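Local coordinates for tube-forming protein in Mycobacterial Envelpe, TiME (Mycolicibacterium smegmatis, PDB 7CU9), which probably forms an envelope-spanning tube that serves as a secretion channel across the mycobacterial outer envelope, its soluble part being a PknH-like extracellular domain, at residues B[40-45]-B[112-117]; B[124-129]-B[142-147]. All blocks are in the same frame, centred on the assembly; numbering follows the deposited sequence.

Contact 1: B[40-45]-B[112-117]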
ATOM      1  N   SER B  40      26.474  -8.880   1.887  1.00 17.94           N
ATOM      2  CA  SER B  40      26.762 -10.276   1.485  1.00 18.47           C
ATOM      3  C   SER B  40      25.600 -11.158   1.948  1.00 17.97           C
ATOM      4  O   SER B  40      24.897 -10.769   2.896  1.00 18.29           O
ATOM      5  CB  SER B  40      28.077 -10.757   2.041  1.00 19.60           C
ATOM      6  OG  SER B  40      28.024 -10.811   3.456  1.00 21.05           O
ATOM      7  N   VAL B  41      25.395 -12.281   1.270  1.00 17.86           N
ATOM      8  CA  VAL B  41      24.363 -13.294   1.625  1.00 18.51           C
ATOM      9  C   VAL B  41      25.091 -14.610   1.923  1.00 18.45           C
ATOM     10  O   VAL B  41      26.097 -14.890   1.256  1.00 18.69           O
ATOM     11  CB  VAL B  41      23.314 -13.415   0.503  1.00 19.39           C
ATOM     12  CG1 VAL B  41      23.908 -13.862  -0.822  1.00 19.24           C
ATOM     13  CG2 VAL B  41      22.173 -14.318   0.905  1.00 21.41           C
ATOM     14  N   ASP B  42      24.615 -15.384   2.902  1.00 18.28           N
ATOM     15  CA  ASP B  42      25.245 -16.681   3.266  1.00 18.67           C
ATOM     16  C   ASP B  42      25.103 -17.659   2.097  1.00 18.39           C
ATOM     17  O   ASP B  42      26.087 -18.355   1.783  1.00 19.79           O
ATOM     18  CB  ASP B  42      24.636 -17.273   4.536  1.00 19.31           C
ATOM     19  CG  ASP B  42      25.051 -16.564   5.811  1.00 20.44           C
ATOM     20  OD1 ASP B  42      26.041 -15.803   5.771  1.00 21.67           O
ATOM     21  OD2 ASP B  42      24.382 -16.788   6.837  1.00 22.36           O
ATOM     22  N   ASN B  43      23.917 -17.727   1.490  1.00 17.81           N
ATOM     23  CA  ASN B  43      23.628 -18.651   0.366  1.00 17.40           C
ATOM     24  C   ASN B  43      23.844 -17.909  -0.950  1.00 17.42           C
ATOM     25  O   ASN B  43      23.041 -17.052  -1.311  1.00 16.68           O
ATOM     26  CB  ASN B  43      22.221 -19.238   0.465  1.00 17.43           C
ATOM     27  CG  ASN B  43      21.989 -20.335  -0.549  1.00 17.60           C
ATOM     28  OD1 ASN B  43      22.742 -20.464  -1.513  1.00 17.91           O
ATOM     29  ND2 ASN B  43      20.950 -21.127  -0.347  1.00 18.01           N
ATOM     30  N   PRO B  44      24.921 -18.215  -1.710  1.00 17.62           N
ATOM     31  CA  PRO B  44      25.295 -17.405  -2.871  1.00 17.52           C
ATOM     32  C   PRO B  44      24.268 -17.397  -4.012  1.00 17.13           C
ATOM     33  O   PRO B  44      24.261 -16.442  -4.766  1.00 16.29           O
ATOM     34  CB  PRO B  44      26.614 -18.033  -3.352  1.00 18.33           C
ATOM     35  CG  PRO B  44      26.578 -19.445  -2.817  1.00 18.68           C
ATOM     36  CD  PRO B  44      25.837 -19.349  -1.499  1.00 18.25           C
ATOM     37  N   VAL B  45      23.411 -18.417  -4.115  1.00 16.26           N
ATOM     38  CA  VAL B  45      22.397 -18.499  -5.208  1.00 16.46           C
ATOM     39  C   VAL B  45      21.332 -17.417  -5.003  1.00 15.53           C
ATOM     40  O   VAL B  45      20.595 -17.150  -5.958  1.00 16.02           O
ATOM     41  CB  VAL B  45      21.752 -19.890  -5.345  1.00 17.65           C
ATOM     42  CG1 VAL B  45      22.795 -20.957  -5.640  1.00 18.85           C
ATOM     43  CG2 VAL B  45      20.892 -20.254  -4.143  1.00 17.60           C
ATOM     44  N   GLN B 112      14.407 -20.785  -0.263  1.00 13.54           N
ATOM     45  CA  GLN B 112      15.548 -20.650   0.675  1.00 13.91           C
ATOM     46  C   GLN B 112      15.336 -19.466   1.619  1.00 14.15           C
ATOM     47  O   GLN B 112      14.826 -18.409   1.185  1.00 13.81           O
ATOM     48  CB  GLN B 112      16.869 -20.486  -0.078  1.00 14.28           C
ATOM     49  CG  GLN B 112      17.244 -21.715  -0.891  1.00 14.54           C
ATOM     50  CD  GLN B 112      17.393 -22.936  -0.015  1.00 15.12           C
ATOM     51  OE1 GLN B 112      18.136 -22.926   0.959  1.00 16.84           O
ATOM     52  NE2 GLN B 112      16.672 -23.991  -0.350  1.00 14.85           N
ATOM     53  N   THR B 113      15.735 -19.653   2.871  1.00 14.94           N
ATOM     54  CA  THR B 113      15.912 -18.584   3.875  1.00 16.00           C
ATOM     55  C   THR B 113      17.413 -18.426   4.087  1.00 16.06           C
ATOM     56  O   THR B 113      18.102 -19.452   4.229  1.00 16.30           O
ATOM     57  CB  THR B 113      15.168 -18.909   5.174  1.00 16.39           C
ATOM     58  OG1 THR B 113      13.785 -19.054   4.852  1.00 17.12           O
ATOM     59  CG2 THR B 113      15.344 -17.848   6.236  1.00 16.95           C
ATOM     60  N   THR B 114      17.912 -17.195   4.079  1.00 16.22           N
ATOM     61  CA  THR B 114      19.362 -16.931   4.239  1.00 16.17           C
ATOM     62  C   THR B 114      19.570 -15.585   4.925  1.00 16.40           C
ATOM     63  O   THR B 114      18.665 -14.734   4.878  1.00 16.49           O
ATOM     64  CB  THR B 114      20.092 -17.045   2.895  1.00 16.53           C
ATOM     65  OG1 THR B 114      21.494 -17.108   3.156  1.00 16.89           O
ATOM     66  CG2 THR B 114      19.788 -15.898   1.960  1.00 17.05           C
ATOM     67  N   ALA B 115      20.736 -15.421   5.545  1.00 16.87           N
ATOM     68  CA  ALA B 115      21.133 -14.192   6.260  1.00 17.43           C
ATOM     69  C   ALA B 115      21.790 -13.221   5.276  1.00 17.92           C
ATOM     70  O   ALA B 115      22.606 -13.663   4.445  1.00 17.63           O
ATOM     71  CB  ALA B 115      22.050 -14.525   7.409  1.00 17.78           C
ATOM     72  N   MET B 116      21.377 -11.959   5.357  1.00 18.74           N
ATOM     73  CA  MET B 116      22.013 -10.819   4.648  1.00 19.08           C
ATOM     74  C   MET B 116      22.846 -10.042   5.668  1.00 19.83           C
ATOM     75  O   MET B 116      22.275  -9.606   6.682  1.00 20.52           O
ATOM     76  CB  MET B 116      20.981  -9.872   4.025  1.00 18.90           C
ATOM     77  CG  MET B 116      20.404 -10.362   2.717  1.00 18.67           C
ATOM     78  SD  MET B 116      19.241  -9.169   1.991  1.00 18.33           S
ATOM     79  CE  MET B 116      20.370  -7.983   1.260  1.00 18.55           C
ATOM     80  N   HIS B 117      24.147  -9.914   5.412  1.00 20.43           N
ATOM     81  CA  HIS B 117      25.083  -9.115   6.246  1.00 21.90           C
ATOM     82  C   HIS B 117      25.248  -7.746   5.589  1.00 22.90           C
ATOM     83  O   HIS B 117      25.845  -7.693   4.501  1.00 22.47           O
ATOM     84  CB  HIS B 117      26.406  -9.863   6.419  1.00 22.09           C
ATOM     85  CG  HIS B 117      26.212 -11.259   6.897  1.00 23.22           C
ATOM     86  ND1 HIS B 117      25.911 -11.550   8.212  1.00 23.95           N
ATOM     87  CD2 HIS B 117      26.238 -12.437   6.240  1.00 23.64           C
ATOM     88  CE1 HIS B 117      25.773 -12.854   8.345  1.00 24.32           C
ATOM     89  NE2 HIS B 117      25.970 -13.421   7.154  1.00 24.30           N
TER
HETATM   90  O   HOH W   1      21.992 -17.992   6.638  1.00 20.28           O
HETATM   91  O   HOH W   2      19.571 -21.022   2.387  1.00 19.00           O

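Contact 2: B[124-129]-B[142-147]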
ATOM      1  N   GLU B 124      20.131  -9.277   8.600  1.00 22.89           N
ATOM      2  CA  GLU B 124      18.691  -9.524   8.341  1.00 21.66           C
ATOM      3  C   GLU B 124      18.545 -10.945   7.803  1.00 19.59           C
ATOM      4  O   GLU B 124      19.467 -11.416   7.122  1.00 20.13           O
ATOM      5  CB  GLU B 124      18.135  -8.517   7.337  1.00 22.48           C
ATOM      6  CG  GLU B 124      18.169  -7.083   7.830  1.00 23.60           C
ATOM      7  CD  GLU B 124      17.734  -6.057   6.799  1.00 25.04           C
ATOM      8  OE1 GLU B 124      17.709  -6.395   5.594  1.00 24.90           O
ATOM      9  OE2 GLU B 124      17.437  -4.915   7.202  1.00 27.10           O
ATOM     10  N   VAL B 125      17.437 -11.608   8.123  1.00 17.82           N
ATOM     11  CA  VAL B 125      17.126 -12.968   7.603  1.00 16.65           C
ATOM     12  C   VAL B 125      15.928 -12.832   6.667  1.00 15.65           C
ATOM     13  O   VAL B 125      14.910 -12.254   7.092  1.00 14.98           O
ATOM     14  CB  VAL B 125      16.864 -13.967   8.743  1.00 17.06           C
ATOM     15  CG1 VAL B 125      16.453 -15.331   8.214  1.00 16.97           C
ATOM     16  CG2 VAL B 125      18.076 -14.076   9.654  1.00 17.41           C
ATOM     17  N   TRP B 126      16.083 -13.294   5.427  1.00 14.67           N
ATOM     18  CA  TRP B 126      15.057 -13.162   4.363  1.00 14.40           C
ATOM     19  C   TRP B 126      14.717 -14.537   3.799  1.00 13.92           C
ATOM     20  O   TRP B 126      15.641 -15.346   3.599  1.00 13.80           O
ATOM     21  CB  TRP B 126      15.539 -12.219   3.258  1.00 14.44           C
ATOM     22  CG  TRP B 126      15.647 -10.793   3.693  1.00 14.79           C
ATOM     23  CD1 TRP B 126      16.741 -10.184   4.232  1.00 15.36           C
ATOM     24  CD2 TRP B 126      14.617  -9.790   3.633  1.00 14.50           C
ATOM     25  NE1 TRP B 126      16.467  -8.871   4.499  1.00 15.93           N
ATOM     26  CE2 TRP B 126      15.173  -8.599   4.144  1.00 15.34           C
ATOM     27  CE3 TRP B 126      13.292  -9.774   3.186  1.00 14.43           C
ATOM     28  CZ2 TRP B 126      14.446  -7.412   4.220  1.00 14.94           C
ATOM     29  CZ3 TRP B 126      12.571  -8.604   3.268  1.00 14.45           C
ATOM     30  CH2 TRP B 126      13.143  -7.438   3.777  1.00 14.61           C
ATOM     31  N   THR B 127      13.431 -14.753   3.534  1.00 13.53           N
ATOM     32  CA  THR B 127      12.883 -15.957   2.865  1.00 13.71           C
ATOM     33  C   THR B 127      12.486 -15.578   1.439  1.00 13.12           C
ATOM     34  O   THR B 127      11.660 -14.651   1.271  1.00 12.73           O
ATOM     35  CB  THR B 127      11.694 -16.526   3.640  1.00 14.63           C
ATOM     36  OG1 THR B 127      12.190 -16.858   4.938  1.00 15.28           O
ATOM     37  CG2 THR B 127      11.088 -17.735   2.965  1.00 15.00           C
ATOM     38  N   PHE B 128      13.038 -16.285   0.458  1.00 12.56           N
ATOM     39  CA  PHE B 128      12.860 -15.987  -0.982  1.00 12.62           C
ATOM     40  C   PHE B 128      11.827 -16.926  -1.596  1.00 12.92           C
ATOM     41  O   PHE B 128      11.869 -18.144  -1.338  1.00 13.58           O
ATOM     42  CB  PHE B 128      14.202 -16.101  -1.698  1.00 12.43           C
ATOM     43  CG  PHE B 128      15.175 -15.032  -1.288  1.00 12.48           C
ATOM     44  CD1 PHE B 128      15.993 -15.197  -0.184  1.00 12.69           C
ATOM     45  CD2 PHE B 128      15.248 -13.840  -1.989  1.00 12.49           C
ATOM     46  CE1 PHE B 128      16.869 -14.195   0.205  1.00 13.05           C
ATOM     47  CE2 PHE B 128      16.125 -12.842  -1.600  1.00 12.71           C
ATOM     48  CZ  PHE B 128      16.935 -13.018  -0.506  1.00 12.83           C
ATOM     49  N   THR B 129      10.942 -16.368  -2.420  1.00 13.00           N
ATOM     50  CA  THR B 129       9.963 -17.129  -3.228  1.00 13.87           C
ATOM     51  C   THR B 129       9.904 -16.518  -4.627  1.00 14.18           C
ATOM     52  O   THR B 129      10.139 -15.304  -4.767  1.00 13.43           O
ATOM     53  CB  THR B 129       8.592 -17.161  -2.544  1.00 14.48           C
ATOM     54  OG1 THR B 129       8.127 -15.820  -2.414  1.00 15.50           O
ATOM     55  CG2 THR B 129       8.634 -17.816  -1.183  1.00 15.01           C
ATOM     56  N   LYS B 142      10.920 -11.393  -1.383  1.00 11.59           N
ATOM     57  CA  LYS B 142      11.647 -11.778  -0.151  1.00 12.56           C
ATOM     58  C   LYS B 142      10.840 -11.272   1.042  1.00 12.65           C
ATOM     59  O   LYS B 142      10.274 -10.172   0.977  1.00 12.15           O
ATOM     60  CB  LYS B 142      13.106 -11.315  -0.181  1.00 13.61           C
ATOM     61  CG  LYS B 142      13.339  -9.818  -0.263  1.00 14.54           C
ATOM     62  CD  LYS B 142      14.797  -9.430  -0.047  1.00 15.81           C
ATOM     63  CE  LYS B 142      14.969  -7.939   0.152  1.00 17.14           C
ATOM     64  NZ  LYS B 142      16.337  -7.598   0.600  1.00 18.97           N
ATOM     65  N   GLN B 143      10.749 -12.103   2.073  1.00 12.98           N
ATOM     66  CA  GLN B 143      10.002 -11.792   3.312  1.00 13.63           C
ATOM     67  C   GLN B 143      10.990 -11.796   4.474  1.00 13.87           C
ATOM     68  O   GLN B 143      11.775 -12.758   4.580  1.00 13.61           O
ATOM     69  CB  GLN B 143       8.899 -12.814   3.552  1.00 14.06           C
ATOM     70  CG  GLN B 143       8.122 -12.539   4.831  1.00 14.52           C
ATOM     71  CD  GLN B 143       6.765 -13.191   4.851  1.00 14.97           C
ATOM     72  OE1 GLN B 143       6.404 -13.963   3.965  1.00 15.57           O
ATOM     73  NE2 GLN B 143       5.991 -12.871   5.874  1.00 16.28           N
ATOM     74  N   GLU B 144      10.957 -10.758   5.307  1.00 14.72           N
ATOM     75  CA  GLU B 144      11.873 -10.664   6.468  1.00 15.90           C
ATOM     76  C   GLU B 144      11.341 -11.592   7.561  1.00 16.81           C
ATOM     77  O   GLU B 144      10.143 -11.499   7.898  1.00 16.46           O
ATOM     78  CB  GLU B 144      12.026  -9.220   6.938  1.00 16.70           C
ATOM     79  CG  GLU B 144      13.107  -9.067   7.990  1.00 18.08           C
ATOM     80  CD  GLU B 144      13.509  -7.639   8.300  1.00 19.59           C
ATOM     81  OE1 GLU B 144      12.741  -6.720   7.967  1.00 19.73           O
ATOM     82  OE2 GLU B 144      14.601  -7.453   8.874  1.00 22.13           O
ATOM     83  N   ALA B 145      12.198 -12.483   8.060  1.00 17.89           N
ATOM     84  CA  ALA B 145      11.842 -13.532   9.043  1.00 19.20           C
ATOM     85  C   ALA B 145      11.169 -12.889  10.259  1.00 19.57           C
ATOM     86  O   ALA B 145      11.684 -11.863  10.753  1.00 20.55           O
ATOM     87  CB  ALA B 145      13.074 -14.309   9.435  1.00 19.75           C
ATOM     88  N   GLY B 146      10.041 -13.462  10.693  1.00 20.71           N
ATOM     89  CA  GLY B 146       9.296 -13.042  11.895  1.00 21.25           C
ATOM     90  C   GLY B 146       8.512 -11.756  11.693  1.00 21.05           C
ATOM     91  O   GLY B 146       8.054 -11.182  12.702  1.00 22.94           O
ATOM     92  N   THR B 147       8.343 -11.301  10.446  1.00 19.67           N
ATOM     93  CA  THR B 147       7.608 -10.052  10.110  1.00 18.32           C
ATOM     94  C   THR B 147       6.648 -10.316   8.950  1.00 17.19           C
ATOM     95  O   THR B 147       6.774 -11.368   8.298  1.00 16.91           O
ATOM     96  CB  THR B 147       8.551  -8.903   9.731  1.00 18.71           C
ATOM     97  OG1 THR B 147       8.911  -9.072   8.358  1.00 17.89           O
ATOM     98  CG2 THR B 147       9.795  -8.827  10.590  1.00 19.14           C
TER
HETATM   99  O   HOH W   3      17.541  -5.632   3.031  1.00 36.98           O
HETATM  100  O   HOH W   4      14.220  -4.459   6.709  1.00 43.85           O
HETATM  101  O   HOH W   5      15.807  -9.885   9.898  1.00 21.51           O
HETATM  102  O   HOH W   6      11.575 -14.949   6.367  1.00 41.67           O

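Contact 1: B[40-45]-B[112-117]
Asp42 reaches across to strand 113-118 and takes hold of His117. From Asp42 CB, 3.4 Å from Thr114 OG1, the side chain leads to CG, which lies anti to the carbonyl carbon (chi1 -74°), and there the carboxylate divides its work. Asp42 OD1 accepts a hydrogen bond of 2.8 Å from His117 NE2; the oxygen sits in the plane of the ring, at its edge, and receives the N-H on its syn side, although the donor stands 35° out of the carboxylate plane. Asp42 OD2 lies 3.3 Å from Ala115 CB and accepts a hydrogen bond from a water that in turn accepts one from Ala115 N. The backbone beneath is antiparallel: Ser40 and His117 form a hydrogen-bonded pair, with His117 N to Ser40 O at 2.8 Å, while Val41 and Met116 form the next, non-hydrogen-bonded pair. Asp42 N still bonds Ala115 O, but then 40-45 leaves the sheet, and Thr114 takes over with its side chain: Thr114 OG1, anti to its own backbone N (chi1 -166°), accepts from Asn43 N at 3.0 Å. Farther on, a second water accepts from Asn43 ND2 and donates to Gln112 OE1 and Thr113 O. Beyond the end of short strand 39-41 the contact is thus carried mainly by side-chain and water hydrogen bonds rather than by further beta bridges, and the carboxylate would probably favour a protonated, positively charged imidazole.

Contact 2: B[124-129]-B[142-147]
Gln143 O takes two hydrogen bonds, one from Thr127 N across the hairpin at 2.8 Å and one from a water. The return bond, Gln143 N to Thr127 O, completes the hydrogen-bonded pair. Ala145 N then reaches Val125 O almost straight, at 176°. Just there the chain turns: Thr147 N closes the type II turn on Glu144 O, and Thr147 OG1 adds a second bond to the same oxygen. This is the beta hairpin of strands 123-129 and 137-144, within the large antiparallel sheet of the PknH-like domain. On one side of it the Trp126 ring lies between Lys142 and Glu144. The lysine begins with CG between its backbone N and carbonyl carbon (chi1 62°), then runs extended over one indole face: Lys142 CE stands 3.8 Å from the Trp126 six-membered ring centroid, and NZ makes a cation-pi contact 4.0 Å from that of the five-membered ring. NZ also hydrogen-bonds Ala50 O. Glu144 CB packs on the opposite face. The rotation of the indole is further fixed by Trp126 NE1, which donates to Glu124 OE1 at 3.0 Å; that oxygen lies in the ring plane, while the N-H comes from above the carboxylate plane. Lys142 CB also rests over the Phe128 ring.

Overall arrangement
Contact 1 closes before contact 2 opens along the chain, and their centres lie 11 Å apart in the same antiparallel sheet. The order there is 137-144, 123-129, 113-118, 39-41, so the two contacts are separated by a single interface, that between the consecutive strands 113-118 and 123-129. Across it Met116 N probably bonds Glu124 O, Thr113 OG1 probably bonds Thr127 OG1, and Met116 SD packs 3.5 Å from Trp126 CD1. Contact 2 lies within a local hairpin and continues the sheet inward, whereas contact 1 pairs segments 67 residues apart at their closest ends, placing the early strand 39-41 at an edge of the sheet within this chain.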